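PDB 3IUS: NAD-dependent epimerase/dehydratase domain-containing protein from Ruegeria pomeroyi DSS-3, which is of unknown function but probably binds a nicotinamide dinucleotide in a Rossmann-type domain. Local coordinates for residues Tyr155-Gly160 with Ile183-Ile188. Residues are numbered along the deposited sequence; the frame is centred on the assembly and turned at random.
Sequences YGPGRG and IHVEDI
Two backbone hydrogen bonds pair Y155 with the strand end at H184 in parallel register: Y155 N donates to I183 O at 3.1 Å, and V185 N to Y155 O at 2.8 Å, nearly along the C=O axis (174°). V185 is the first residue of helix 185-197, with H184 at the N-cap position, so the second bond ties the helix start to the end of strand 146-155. On one sheet face the edge of H184 meets the face of Y155 in a T-shaped pair, planes at 73° and centroids 5.2 Å apart. A chi1 of 80° sets the tyrosine CG between its backbone N and carbonyl carbon and swings the ring across the neighbouring strand, CE2 lying 3.6 Å from H184 N. An alanine in place of this tyrosine would probably leave the H184 edge without its aromatic face and open a gap beside L277 and L280 of helix 273-282. Over one imidazole face sits G156 CA, a CH-pi contact 4.2 Å from the centroid; a CB there would clash with V185 CG1 and with Y155 O. Main-chain bonds thus hold the parallel strand ends in register where helix 185-197 begins, while the Y155 and H184 rings pack on the sheet face toward helix 273-282.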
loop_
_atom_site.group_PDB
_atom_site.type_symbol
_atom_site.label_atom_id
_atom_site.label_comp_id
_atom_site.label_asym_id
_atom_site.label_seq_id
_atom_site.Cartn_x
_atom_site.Cartn_y
_atom_site.Cartn_z
ATOM N N TYR A 155 0.438 2.972 7.407
ATOM C CA TYR A 155 1.123 3.357 8.638
ATOM C C TYR A 155 1.633 2.130 9.382
ATOM O O TYR A 155 1.258 0.994 9.074
ATOM C CB TYR A 155 0.240 4.241 9.531
ATOM C CG TYR A 155 -0.801 3.510 10.369
ATOM C CD1 TYR A 155 -0.678 3.435 11.754
ATOM C CD2 TYR A 155 -1.918 2.914 9.781
ATOM C CE1 TYR A 155 -1.631 2.784 12.529
ATOM C CE2 TYR A 155 -2.878 2.258 10.551
ATOM C CZ TYR A 155 -2.723 2.190 11.924
ATOM O OH TYR A 155 -3.672 1.552 12.698
ATOM N N GLY A 156 2.508 2.360 10.350
ATOM C CA GLY A 156 3.161 1.270 11.048
ATOM C C GLY A 156 4.430 1.711 11.749
ATOM O O GLY A 156 4.703 2.909 11.863
ATOM N N PRO A 157 5.222 0.743 12.229
ATOM C CA PRO A 157 6.468 1.074 12.927
ATOM C C PRO A 157 7.355 1.919 12.025
ATOM O O PRO A 157 7.530 1.575 10.858
ATOM C CB PRO A 157 7.112 -0.295 13.162
ATOM C CG PRO A 157 5.984 -1.268 13.110
ATOM C CD PRO A 157 5.019 -0.710 12.105
ATOM N N GLY A 158 7.892 3.017 12.547
ATOM C CA GLY A 158 8.772 3.865 11.765
ATOM C C GLY A 158 7.998 4.782 10.842
ATOM O O GLY A 158 8.551 5.725 10.283
ATOM N N ARG A 159 6.711 4.501 10.672
ATOM C CA ARG A 159 5.848 5.380 9.895
ATOM C C ARG A 159 4.589 5.721 10.687
ATOM O O ARG A 159 3.469 5.410 10.275
ATOM C CB ARG A 159 5.504 4.754 8.543
ATOM C CG ARG A 159 4.856 5.726 7.568
ATOM C CD ARG A 159 4.793 5.150 6.165
ATOM N NE ARG A 159 6.118 5.038 5.560
ATOM C CZ ARG A 159 6.350 4.445 4.395
ATOM N NH1 ARG A 159 5.344 3.908 3.719
ATOM N NH2 ARG A 159 7.584 4.381 3.910
ATOM N N GLY A 160 4.794 6.358 11.838
ATOM C CA GLY A 160 3.704 6.723 12.721
ATOM C C GLY A 160 3.759 8.195 13.074
ATOM O O GLY A 160 4.688 8.896 12.675
ATOM N N ILE A 183 -4.438 1.817 6.552
ATOM C CA ILE A 183 -4.144 0.406 6.774
ATOM C C ILE A 183 -2.785 0.232 7.460
ATOM O O ILE A 183 -1.813 0.887 7.097
ATOM C CB ILE A 183 -4.173 -0.386 5.449
ATOM C CG1 ILE A 183 -4.075 -1.891 5.712
ATOM C CG2 ILE A 183 -3.061 0.082 4.509
ATOM C CD1 ILE A 183 -5.311 -2.493 6.337
ATOM N N HIS A 184 -2.733 -0.636 8.465
ATOM C CA HIS A 184 -1.483 -0.940 9.155
ATOM C C HIS A 184 -0.665 -1.901 8.306
ATOM O O HIS A 184 -1.211 -2.849 7.730
ATOM C CB HIS A 184 -1.750 -1.546 10.534
ATOM C CG HIS A 184 -0.519 -1.699 11.370
ATOM N ND1 HIS A 184 -0.274 -0.923 12.483
ATOM C CD2 HIS A 184 0.545 -2.527 11.246
ATOM C CE1 HIS A 184 0.886 -1.272 13.013
ATOM N NE2 HIS A 184 1.400 -2.244 12.281
ATOM N N VAL A 185 0.637 -1.651 8.218
ATOM C CA VAL A 185 1.511 -2.443 7.354
ATOM C C VAL A 185 1.489 -3.942 7.684
ATOM O O VAL A 185 1.603 -4.789 6.782
ATOM C CB VAL A 185 2.960 -1.885 7.344
ATOM C CG1 VAL A 185 3.608 -2.012 8.721
ATOM C CG2 VAL A 185 3.793 -2.562 6.261
ATOM N N GLU A 186 1.320 -4.277 8.961
ATOM C CA GLU A 186 1.208 -5.684 9.356
ATOM C C GLU A 186 -0.013 -6.356 8.732
ATOM O O GLU A 186 0.030 -7.532 8.366
ATOM C CB GLU A 186 1.188 -5.839 10.878
ATOM C CG GLU A 186 2.569 -5.769 11.523
ATOM C CD GLU A 186 3.464 -6.947 11.150
ATOM O OE1 GLU A 186 4.696 -6.846 11.345
ATOM O OE2 GLU A 186 2.941 -7.974 10.666
ATOM N N ASP A 187 -1.107 -5.606 8.616
ATOM C CA ASP A 187 -2.321 -6.131 8.014
ATOM C C ASP A 187 -2.190 -6.284 6.502
ATOM O O ASP A 187 -2.767 -7.199 5.908
ATOM C CB ASP A 187 -3.530 -5.276 8.399
ATOM C CG ASP A 187 -4.039 -5.599 9.796
ATOM O OD1 ASP A 187 -3.922 -6.779 10.203
ATOM O OD2 ASP A 187 -4.541 -4.685 10.489
ATOM N N ILE A 188 -1.423 -5.403 5.872
ATOM C CA ILE A 188 -1.106 -5.610 4.464
ATOM C C ILE A 188 -0.368 -6.939 4.300
ATOM O O ILE A 188 -0.669 -7.736 3.395
ATOM C CB ILE A 188 -0.242 -4.478 3.887
ATOM C CG1 ILE A 188 -0.939 -3.124 4.063
ATOM C CG2 ILE A 188 0.052 -4.758 2.414
ATOM C CD1 ILE A 188 -0.054 -1.914 3.723
#